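Local coordinates for Glp_546_48378_50642 (Giardia intestinalis, PDB 2QVW), which cleaves double-stranded RNA into small interfering RNAs of 21 to 23 base pairs in the RNA interference pathway, at residues A[287-292]-A[385-390]; A[336-341]-A[404-409]; A[345-350]-A[655-660]. All blocks are in the same frame, centred on the assembly; numbering follows the deposited sequence.

Contact 1 of 3, residues A[287-292]-A[385-390]; sequences SFPDCG and LGLPQL
CG of Phe288 is anti to its backbone N (chi1 -171°), and CG of Leu387 is anti to its carbonyl carbon and beside its N (chi1 -73°). From there one methyl of the leucine does the touching: Leu387 CD2 lies 3.9 Å from Phe288 CD1. It reaches the ring obliquely, and the two side chains cross rather than run alongside one another. The same methyl also packs on Pro289, with Leu387 CD2 4.2 Å from Pro289 CD. Pro289 CD in turn sits above one face of the Phe288 ring, offset toward its rim. A second leucine packs farther along. Leu390 CD1 lies 3.7 Å from Ser287 CB and 3.6 Å from Ser287 O, so one methyl covers both the serine CB and its carbonyl.

Both partners are loops of a helical region. Residues 287-292 link helix 267-284 to helix 295-306. Residues 385-390 follow helix 375-384 of the first RNase III domain. Gly386, the first residue past that helix to leave helical backbone angles, closes it with a Schellman motif: its phi is positive and two bonds run back into the last turn. The chain then takes helical backbone angles from Leu387 to Leu390, without regular helix bonding. One weak bond, Leu390 N to Leu387 O, spans this turn. In the other loop, Asp290 OD2 accepts from Gly292 N at 3.2 Å, which makes an Asx turn. The donor comes from above the carboxylate plane. Arg298 of helix 295-306 gives hydrogen bonds to both Phe288 O and Pro289 O. Ile302 packs on Phe288 from that helix, and Ile411 of helix 404-417 touches both Phe288 and Pro289.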
loop_
_atom_site.group_PDB
_atom_site.type_symbol
_atom_site.label_atom_id
_atom_site.label_comp_id
_atom_site.label_asym_id
_atom_site.label_seq_id
_atom_site.Cartn_x
_atom_site.Cartn_y
_atom_site.Cartn_z
ATOM N N SER A 287 8.628 0.702 -12.953
ATOM C CA SER A 287 7.638 1.246 -13.874
ATOM C C SER A 287 6.487 1.871 -13.096
ATOM O O SER A 287 5.572 2.449 -13.683
ATOM C CB SER A 287 7.096 0.144 -14.795
ATOM O OG SER A 287 8.120 -0.384 -15.624
ATOM N N PHE A 288 6.545 1.771 -11.774
ATOM C CA PHE A 288 5.492 2.320 -10.938
ATOM C C PHE A 288 6.085 3.238 -9.881
ATOM O O PHE A 288 7.117 2.928 -9.290
ATOM C CB PHE A 288 4.743 1.175 -10.264
ATOM C CG PHE A 288 3.508 1.595 -9.536
ATOM C CD1 PHE A 288 2.389 2.013 -10.236
ATOM C CD2 PHE A 288 3.455 1.555 -8.152
ATOM C CE1 PHE A 288 1.232 2.384 -9.571
ATOM C CE2 PHE A 288 2.305 1.921 -7.481
ATOM C CZ PHE A 288 1.190 2.338 -8.190
ATOM N N PRO A 289 5.450 4.395 -9.642
ATOM C CA PRO A 289 5.949 5.333 -8.634
ATOM C C PRO A 289 6.391 4.587 -7.376
ATOM O O PRO A 289 5.603 3.842 -6.781
ATOM C CB PRO A 289 4.739 6.219 -8.382
ATOM C CG PRO A 289 4.152 6.320 -9.750
ATOM C CD PRO A 289 4.227 4.911 -10.277
ATOM N N ASP A 290 7.651 4.775 -6.984
ATOM C CA ASP A 290 8.177 4.099 -5.804
ATOM C C ASP A 290 7.475 4.590 -4.540
ATOM O O ASP A 290 7.347 5.791 -4.320
ATOM C CB ASP A 290 9.683 4.326 -5.689
ATOM C CG ASP A 290 10.331 3.414 -4.658
ATOM O OD1 ASP A 290 11.496 3.676 -4.289
ATOM O OD2 ASP A 290 9.685 2.431 -4.215
ATOM N N CYS A 291 7.035 3.643 -3.713
ATOM C CA CYS A 291 6.321 3.935 -2.473
ATOM C C CYS A 291 7.187 3.729 -1.236
ATOM O O CYS A 291 6.906 4.279 -0.165
ATOM C CB CYS A 291 5.098 3.032 -2.356
ATOM S SG CYS A 291 5.523 1.284 -2.300
ATOM N N GLY A 292 8.228 2.921 -1.388
ATOM C CA GLY A 292 9.116 2.646 -0.278
ATOM C C GLY A 292 9.015 1.197 0.138
ATOM O O GLY A 292 9.967 0.612 0.664
ATOM N N LEU A 385 3.110 9.561 -17.227
ATOM C CA LEU A 385 3.775 8.577 -16.374
ATOM C C LEU A 385 3.726 7.183 -16.997
ATOM O O LEU A 385 4.180 6.205 -16.391
ATOM C CB LEU A 385 3.122 8.529 -14.989
ATOM C CG LEU A 385 3.454 9.659 -14.026
ATOM C CD1 LEU A 385 2.632 9.508 -12.769
ATOM C CD2 LEU A 385 4.937 9.629 -13.703
ATOM N N GLY A 386 3.170 7.096 -18.204
ATOM C CA GLY A 386 3.057 5.818 -18.887
ATOM C C GLY A 386 2.346 4.759 -18.067
ATOM O O GLY A 386 2.676 3.575 -18.176
ATOM N N LEU A 387 1.370 5.174 -17.256
ATOM C CA LEU A 387 0.612 4.254 -16.397
ATOM C C LEU A 387 -0.533 3.542 -17.103
ATOM O O LEU A 387 -0.766 2.364 -16.879
ATOM C CB LEU A 387 0.073 5.006 -15.183
ATOM C CG LEU A 387 1.121 5.384 -14.134
ATOM C CD1 LEU A 387 0.542 6.372 -13.144
ATOM C CD2 LEU A 387 1.597 4.125 -13.434
ATOM N N PRO A 388 -1.274 4.259 -17.957
ATOM C CA PRO A 388 -2.391 3.662 -18.689
ATOM C C PRO A 388 -2.049 2.313 -19.343
ATOM O O PRO A 388 -2.850 1.374 -19.310
ATOM C CB PRO A 388 -2.722 4.736 -19.716
ATOM C CG PRO A 388 -2.484 5.983 -18.950
ATOM C CD PRO A 388 -1.177 5.704 -18.245
ATOM N N GLN A 389 -0.862 2.223 -19.937
ATOM C CA GLN A 389 -0.425 0.999 -20.609
ATOM C C GLN A 389 -0.342 -0.170 -19.643
ATOM O O GLN A 389 -0.700 -1.296 -19.979
ATOM C CB GLN A 389 0.951 1.202 -21.263
ATOM C CG GLN A 389 0.997 2.241 -22.388
ATOM C CD GLN A 389 0.794 3.670 -21.895
ATOM O OE1 GLN A 389 1.587 4.185 -21.102
ATOM N NE2 GLN A 389 -0.271 4.314 -22.364
ATOM N N LEU A 390 0.137 0.110 -18.439
ATOM C CA LEU A 390 0.288 -0.909 -17.420
ATOM C C LEU A 390 -1.046 -1.185 -16.778
ATOM O O LEU A 390 -1.274 -2.249 -16.209
ATOM C CB LEU A 390 1.270 -0.434 -16.362
ATOM C CG LEU A 390 2.558 0.171 -16.901
ATOM C CD1 LEU A 390 3.495 0.443 -15.755
ATOM C CD2 LEU A 390 3.198 -0.779 -17.886
#

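Contact 2 of 3, residues A[336-341]-A[404-409]; sequences RLELLG and WADMYE
Glu338 meets Asp406 and Glu409 in an RNase III domain, where segments 336-341 and 404-409, both helical, cross at 74°. Residues 336-341 belong to the family's signature helix, which continues into Asp342. Residues 404-409 belong to the helix that carries Asp406 and Glu409. Glu338, Asp406 and Glu409 are probably the ligands of one manganese ion.

The acidic contacts come first. Glu338 has CG anti to its backbone N (chi1 168°) and an extended chain beyond it, which runs across both partners at a slant. Glu338 OE1 lies 3.0 Å from Glu409 OE1 and 3.7 Å from Asp406 OD2. The carboxylate planes of Glu338 and Asp406 are turned by only 22°. All these oxygens are acceptors, so none of the pairs is a hydrogen bond. A manganese ion lies about 3 Å from the side chain of Glu409. Asp342 adds another nearby acid beside Glu409 OE2.

Side-chain carbons also meet. The carboxylate carbon Glu338 CD lies 3.6 Å from Asp406 CB. The methylenes Glu409 CB and Glu338 CG are 3.7 Å apart.

The backbones come together as well. Gly341 and Glu409 have their CA atoms 4.4 Å apart, at a residue with no side chain to hold the helices apart. There the CA-H of Gly341 points at Glu409 O.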
loop_
_atom_site.group_PDB
_atom_site.type_symbol
_atom_site.label_atom_id
_atom_site.label_comp_id
_atom_site.label_asym_id
_atom_site.label_seq_id
_atom_site.Cartn_x
_atom_site.Cartn_y
_atom_site.Cartn_z
ATOM N N ARG A 336 -9.789 3.621 -1.141
ATOM C CA ARG A 336 -9.428 4.399 0.044
ATOM C C ARG A 336 -8.018 4.999 0.078
ATOM O O ARG A 336 -7.613 5.573 1.084
ATOM C CB ARG A 336 -9.674 3.560 1.301
ATOM C CG ARG A 336 -9.083 2.165 1.273
ATOM C CD ARG A 336 -9.932 1.222 2.104
ATOM N NE ARG A 336 -10.132 1.729 3.456
ATOM C CZ ARG A 336 -9.185 1.747 4.384
ATOM N NH1 ARG A 336 -7.984 1.285 4.106
ATOM N NH2 ARG A 336 -9.436 2.236 5.584
ATOM N N LEU A 337 -7.270 4.864 -1.013
ATOM C CA LEU A 337 -5.931 5.431 -1.077
ATOM C C LEU A 337 -6.023 6.681 -1.936
ATOM O O LEU A 337 -5.269 7.633 -1.755
ATOM C CB LEU A 337 -4.939 4.435 -1.692
ATOM C CG LEU A 337 -4.513 3.254 -0.817
ATOM C CD1 LEU A 337 -3.519 2.394 -1.573
ATOM C CD2 LEU A 337 -3.892 3.770 0.468
ATOM N N GLU A 338 -6.959 6.665 -2.879
ATOM C CA GLU A 338 -7.193 7.802 -3.762
ATOM C C GLU A 338 -7.855 8.886 -2.918
ATOM O O GLU A 338 -7.427 10.040 -2.899
ATOM C CB GLU A 338 -8.128 7.401 -4.902
ATOM C CG GLU A 338 -8.644 8.579 -5.699
ATOM C CD GLU A 338 -9.818 8.220 -6.579
ATOM O OE1 GLU A 338 -10.422 9.139 -7.170
ATOM O OE2 GLU A 338 -10.133 7.020 -6.674
ATOM N N LEU A 339 -8.907 8.486 -2.215
ATOM C CA LEU A 339 -9.657 9.374 -1.343
ATOM C C LEU A 339 -8.671 10.111 -0.459
ATOM O O LEU A 339 -8.776 11.327 -0.275
ATOM C CB LEU A 339 -10.629 8.556 -0.485
ATOM C CG LEU A 339 -11.534 9.250 0.535
ATOM C CD1 LEU A 339 -12.398 10.276 -0.156
ATOM C CD2 LEU A 339 -12.404 8.219 1.233
ATOM N N LEU A 340 -7.709 9.365 0.074
ATOM C CA LEU A 340 -6.689 9.937 0.934
ATOM C C LEU A 340 -5.613 10.687 0.146
ATOM O O LEU A 340 -5.072 11.679 0.617
ATOM C CB LEU A 340 -6.013 8.847 1.751
ATOM C CG LEU A 340 -5.006 9.408 2.754
ATOM C CD1 LEU A 340 -5.746 10.037 3.920
ATOM C CD2 LEU A 340 -4.100 8.305 3.243
ATOM N N GLY A 341 -5.291 10.201 -1.046
ATOM C CA GLY A 341 -4.278 10.857 -1.848
ATOM C C GLY A 341 -4.797 12.197 -2.298
ATOM O O GLY A 341 -4.054 13.172 -2.410
ATOM N N TRP A 404 -8.469 7.997 -15.178
ATOM C CA TRP A 404 -7.027 7.894 -15.070
ATOM C C TRP A 404 -6.633 8.727 -13.881
ATOM O O TRP A 404 -5.985 8.254 -12.944
ATOM C CB TRP A 404 -6.324 8.498 -16.286
ATOM C CG TRP A 404 -6.461 7.759 -17.576
ATOM C CD1 TRP A 404 -6.362 8.295 -18.826
ATOM C CD2 TRP A 404 -6.703 6.361 -17.760
ATOM N NE1 TRP A 404 -6.520 7.322 -19.774
ATOM C CE2 TRP A 404 -6.720 6.123 -19.148
ATOM C CE3 TRP A 404 -6.878 5.281 -16.886
ATOM C CZ2 TRP A 404 -6.943 4.843 -19.686
ATOM C CZ3 TRP A 404 -7.094 4.008 -17.421
ATOM C CH2 TRP A 404 -7.112 3.802 -18.805
ATOM N N ALA A 405 -7.058 9.983 -13.925
ATOM C CA ALA A 405 -6.688 10.922 -12.884
ATOM C C ALA A 405 -6.693 10.313 -11.497
ATOM O O ALA A 405 -5.830 10.627 -10.682
ATOM C CB ALA A 405 -7.585 12.129 -12.923
ATOM N N ASP A 406 -7.661 9.436 -11.240
ATOM C CA ASP A 406 -7.800 8.776 -9.947
ATOM C C ASP A 406 -6.505 8.100 -9.552
ATOM O O ASP A 406 -6.108 8.117 -8.383
ATOM C CB ASP A 406 -8.893 7.711 -10.001
ATOM C CG ASP A 406 -10.198 8.234 -10.536
ATOM O OD1 ASP A 406 -11.150 7.424 -10.617
ATOM O OD2 ASP A 406 -10.268 9.441 -10.872
ATOM N N MET A 407 -5.856 7.489 -10.537
ATOM C CA MET A 407 -4.611 6.788 -10.290
ATOM C C MET A 407 -3.571 7.699 -9.647
ATOM O O MET A 407 -2.830 7.278 -8.757
ATOM C CB MET A 407 -4.063 6.196 -11.593
ATOM C CG MET A 407 -4.822 4.963 -12.097
ATOM S SD MET A 407 -3.965 4.065 -13.430
ATOM C CE MET A 407 -5.142 4.213 -14.715
ATOM N N TYR A 408 -3.521 8.953 -10.080
ATOM C CA TYR A 408 -2.557 9.895 -9.526
ATOM C C TYR A 408 -2.746 10.049 -8.027
ATOM O O TYR A 408 -1.803 9.912 -7.264
ATOM C CB TYR A 408 -2.707 11.255 -10.190
ATOM C CG TYR A 408 -1.574 12.201 -9.873
ATOM C CD1 TYR A 408 -0.431 12.237 -10.669
ATOM C CD2 TYR A 408 -1.645 13.066 -8.777
ATOM C CE1 TYR A 408 0.614 13.113 -10.386
ATOM C CE2 TYR A 408 -0.612 13.941 -8.482
ATOM C CZ TYR A 408 0.516 13.963 -9.290
ATOM O OH TYR A 408 1.545 14.832 -9.011
ATOM N N GLU A 409 -3.979 10.332 -7.615
ATOM C CA GLU A 409 -4.316 10.517 -6.209
ATOM C C GLU A 409 -4.086 9.235 -5.415
ATOM O O GLU A 409 -3.726 9.273 -4.240
ATOM C CB GLU A 409 -5.778 10.944 -6.089
ATOM C CG GLU A 409 -6.150 12.135 -6.954
ATOM C CD GLU A 409 -7.652 12.353 -7.035
ATOM O OE1 GLU A 409 -8.383 11.390 -7.359
ATOM O OE2 GLU A 409 -8.107 13.490 -6.785
#

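Contact 3 of 3, residues A[345-350]-A[655-660]. With MN (manganese (II) ion), chain G.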
loop_
_atom_site.group_PDB
_atom_site.type_symbol
_atom_site.label_atom_id
_atom_site.label_comp_id
_atom_site.label_asym_id
_atom_site.label_seq_id
_atom_site.Cartn_x
_atom_site.Cartn_y
_atom_site.Cartn_z
ATOM N N LEU A 345 -2.680 15.499 -1.327
ATOM C CA LEU A 345 -2.291 16.214 -2.523
ATOM C C LEU A 345 -2.852 17.615 -2.431
ATOM O O LEU A 345 -2.177 18.588 -2.745
ATOM C CB LEU A 345 -2.863 15.519 -3.753
ATOM C CG LEU A 345 -2.969 16.364 -5.026
ATOM C CD1 LEU A 345 -1.625 16.979 -5.377
ATOM C CD2 LEU A 345 -3.462 15.495 -6.159
ATOM N N GLY A 346 -4.103 17.710 -1.997
ATOM C CA GLY A 346 -4.744 19.004 -1.871
ATOM C C GLY A 346 -4.041 19.897 -0.873
ATOM O O GLY A 346 -3.821 21.083 -1.133
ATOM N N PHE A 347 -3.689 19.328 0.275
ATOM C CA PHE A 347 -3.004 20.085 1.318
ATOM C C PHE A 347 -1.621 20.570 0.894
ATOM O O PHE A 347 -1.247 21.711 1.163
ATOM C CB PHE A 347 -2.863 19.253 2.589
ATOM C CG PHE A 347 -1.906 19.837 3.574
ATOM C CD1 PHE A 347 -2.033 21.156 3.970
ATOM C CD2 PHE A 347 -0.853 19.083 4.072
ATOM C CE1 PHE A 347 -1.118 21.721 4.850
ATOM C CE2 PHE A 347 0.066 19.633 4.953
ATOM C CZ PHE A 347 -0.062 20.952 5.342
ATOM N N ILE A 348 -0.856 19.697 0.249
ATOM C CA ILE A 348 0.480 20.049 -0.208
ATOM C C ILE A 348 0.365 21.268 -1.102
ATOM O O ILE A 348 0.989 22.301 -0.862
ATOM C CB ILE A 348 1.124 18.899 -1.034
ATOM C CG1 ILE A 348 1.228 17.619 -0.188
ATOM C CG2 ILE A 348 2.502 19.333 -1.550
ATOM C CD1 ILE A 348 2.287 17.658 0.886
ATOM N N VAL A 349 -0.452 21.134 -2.137
ATOM C CA VAL A 349 -0.658 22.199 -3.101
ATOM C C VAL A 349 -1.052 23.516 -2.462
ATOM O O VAL A 349 -0.500 24.558 -2.806
ATOM C CB VAL A 349 -1.728 21.796 -4.141
ATOM C CG1 VAL A 349 -1.963 22.933 -5.136
ATOM C CG2 VAL A 349 -1.269 20.557 -4.882
ATOM N N THR A 350 -2.004 23.471 -1.539
ATOM C CA THR A 350 -2.458 24.674 -0.854
ATOM C C THR A 350 -1.305 25.357 -0.128
ATOM O O THR A 350 -1.145 26.580 -0.188
ATOM C CB THR A 350 -3.523 24.353 0.181
ATOM O OG1 THR A 350 -4.633 23.707 -0.456
ATOM C CG2 THR A 350 -3.992 25.634 0.860
ATOM N N ASP A 655 -8.270 24.690 6.573
ATOM C CA ASP A 655 -9.282 23.901 5.911
ATOM C C ASP A 655 -8.625 22.683 5.274
ATOM O O ASP A 655 -9.010 21.539 5.536
ATOM C CB ASP A 655 -9.985 24.741 4.853
ATOM C CG ASP A 655 -11.358 24.196 4.496
ATOM O OD1 ASP A 655 -11.444 23.007 4.122
ATOM O OD2 ASP A 655 -12.353 24.956 4.592
ATOM N N ALA A 656 -7.608 22.942 4.456
ATOM C CA ALA A 656 -6.876 21.895 3.749
ATOM C C ALA A 656 -6.310 20.810 4.666
ATOM O O ALA A 656 -6.584 19.624 4.479
ATOM C CB ALA A 656 -5.759 22.524 2.938
ATOM N N PHE A 657 -5.513 21.224 5.648
ATOM C CA PHE A 657 -4.896 20.303 6.588
ATOM C C PHE A 657 -5.919 19.466 7.318
ATOM O O PHE A 657 -5.748 18.262 7.468
ATOM C CB PHE A 657 -4.101 21.052 7.635
ATOM C CG PHE A 657 -3.492 20.151 8.670
ATOM C CD1 PHE A 657 -2.370 19.378 8.363
ATOM C CD2 PHE A 657 -4.034 20.061 9.948
ATOM C CE1 PHE A 657 -1.800 18.538 9.305
ATOM C CE2 PHE A 657 -3.462 19.215 10.903
ATOM C CZ PHE A 657 -2.346 18.458 10.576
ATOM N N LEU A 658 -6.968 20.118 7.805
ATOM C CA LEU A 658 -8.024 19.428 8.532
ATOM C C LEU A 658 -8.579 18.297 7.687
ATOM O O LEU A 658 -8.763 17.172 8.176
ATOM C CB LEU A 658 -9.150 20.398 8.883
ATOM C CG LEU A 658 -10.338 19.759 9.600
ATOM C CD1 LEU A 658 -9.832 18.931 10.777
ATOM C CD2 LEU A 658 -11.307 20.839 10.060
ATOM N N LYS A 659 -8.839 18.600 6.416
ATOM C CA LYS A 659 -9.375 17.609 5.502
ATOM C C LYS A 659 -8.438 16.420 5.403
ATOM O O LYS A 659 -8.875 15.271 5.397
ATOM C CB LYS A 659 -9.583 18.205 4.114
ATOM C CG LYS A 659 -10.257 17.231 3.149
ATOM C CD LYS A 659 -10.244 17.737 1.716
ATOM C CE LYS A 659 -10.915 16.739 0.780
ATOM N NZ LYS A 659 -10.759 17.088 -0.666
ATOM N N CYS A 660 -7.145 16.701 5.324
ATOM C CA CYS A 660 -6.134 15.654 5.234
ATOM C C CYS A 660 -6.062 14.861 6.547
ATOM O O CYS A 660 -6.141 13.634 6.563
ATOM C CB CYS A 660 -4.784 16.295 4.935
ATOM S SG CYS A 660 -3.504 15.156 4.492
HETATM MN MN MN G . -12.511 21.541 5.964
#
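Phe347 and Ala656 pack where segments 345-350 and 655-660, on helices 330-356 and 648-669, run nearly antiparallel, at 157°. Phe347 is the residue most covered. Ala656 CB approaches the edge of its ring, near the ring plane, 4.1 Å from Phe347 CD1. Phe657 takes the face. Both phenylalanines have CG anti to the backbone N (chi1 167° in Phe347), and the two side chains lie side by side and point the same way. Their rings do not stack flat. They form a T-shaped pair, with the edge of Phe657 toward the face of Phe347. The planes are 72° apart and the centroids 5.6 Å apart. Phe657 CD1 is the atom above the face, toward the rim and 4.1 Å from Phe347 CZ. Leu732 of helix 718-735 and Tyr567 also pack on Phe347.

Ala656 is the second most covered residue. Its methyl also meets Thr350, with Ala656 CB 3.8 Å from Thr350 OG1. That hydroxyl is held by its own helix: Thr350 OG1 donates to Gly346 O at 2.8 Å. Gly346 O also accepts from Thr350 N, and the two donors reach it from opposite faces of its carbonyl plane. One turn beyond Ala656, Cys660 CB packs 4.2 Å from Phe347 CB.

These helices belong to the two RNase III domains of one chain, which pair in Dicer as an intramolecular dimer. Asp655, next to Ala656, binds a manganese ion through OD1 at 2.6 Å, and Glu686 also binds this ion. The interface atoms are almost all carbon, and the Thr350 hydroxyl donates within its own helix. The two domains are therefore joined here by van der Waals and aromatic packing, while the metal chemistry stays beside the interface.

In the fold
Contacts 2 and 3 are buried, whereas contact 1 is partly buried and formed by loops. Contacts 2 and 3 share helix 330-356: its earlier residues face helix 404-417, and its later ones face the second RNase III domain. They touch through Tyr408 and Leu345. Contact 1 borders contact 2 where Pro388 packs on Trp404, and its centre lies about 24 Å from that of contact 3. The chemistry changes along this path. Contact 1 is aliphatic and aromatic packing between loops. Contact 2 gathers acidic side chains at a probable manganese site within one domain. Contact 3 is aromatic packing between two domains, with a metal ligand at its side.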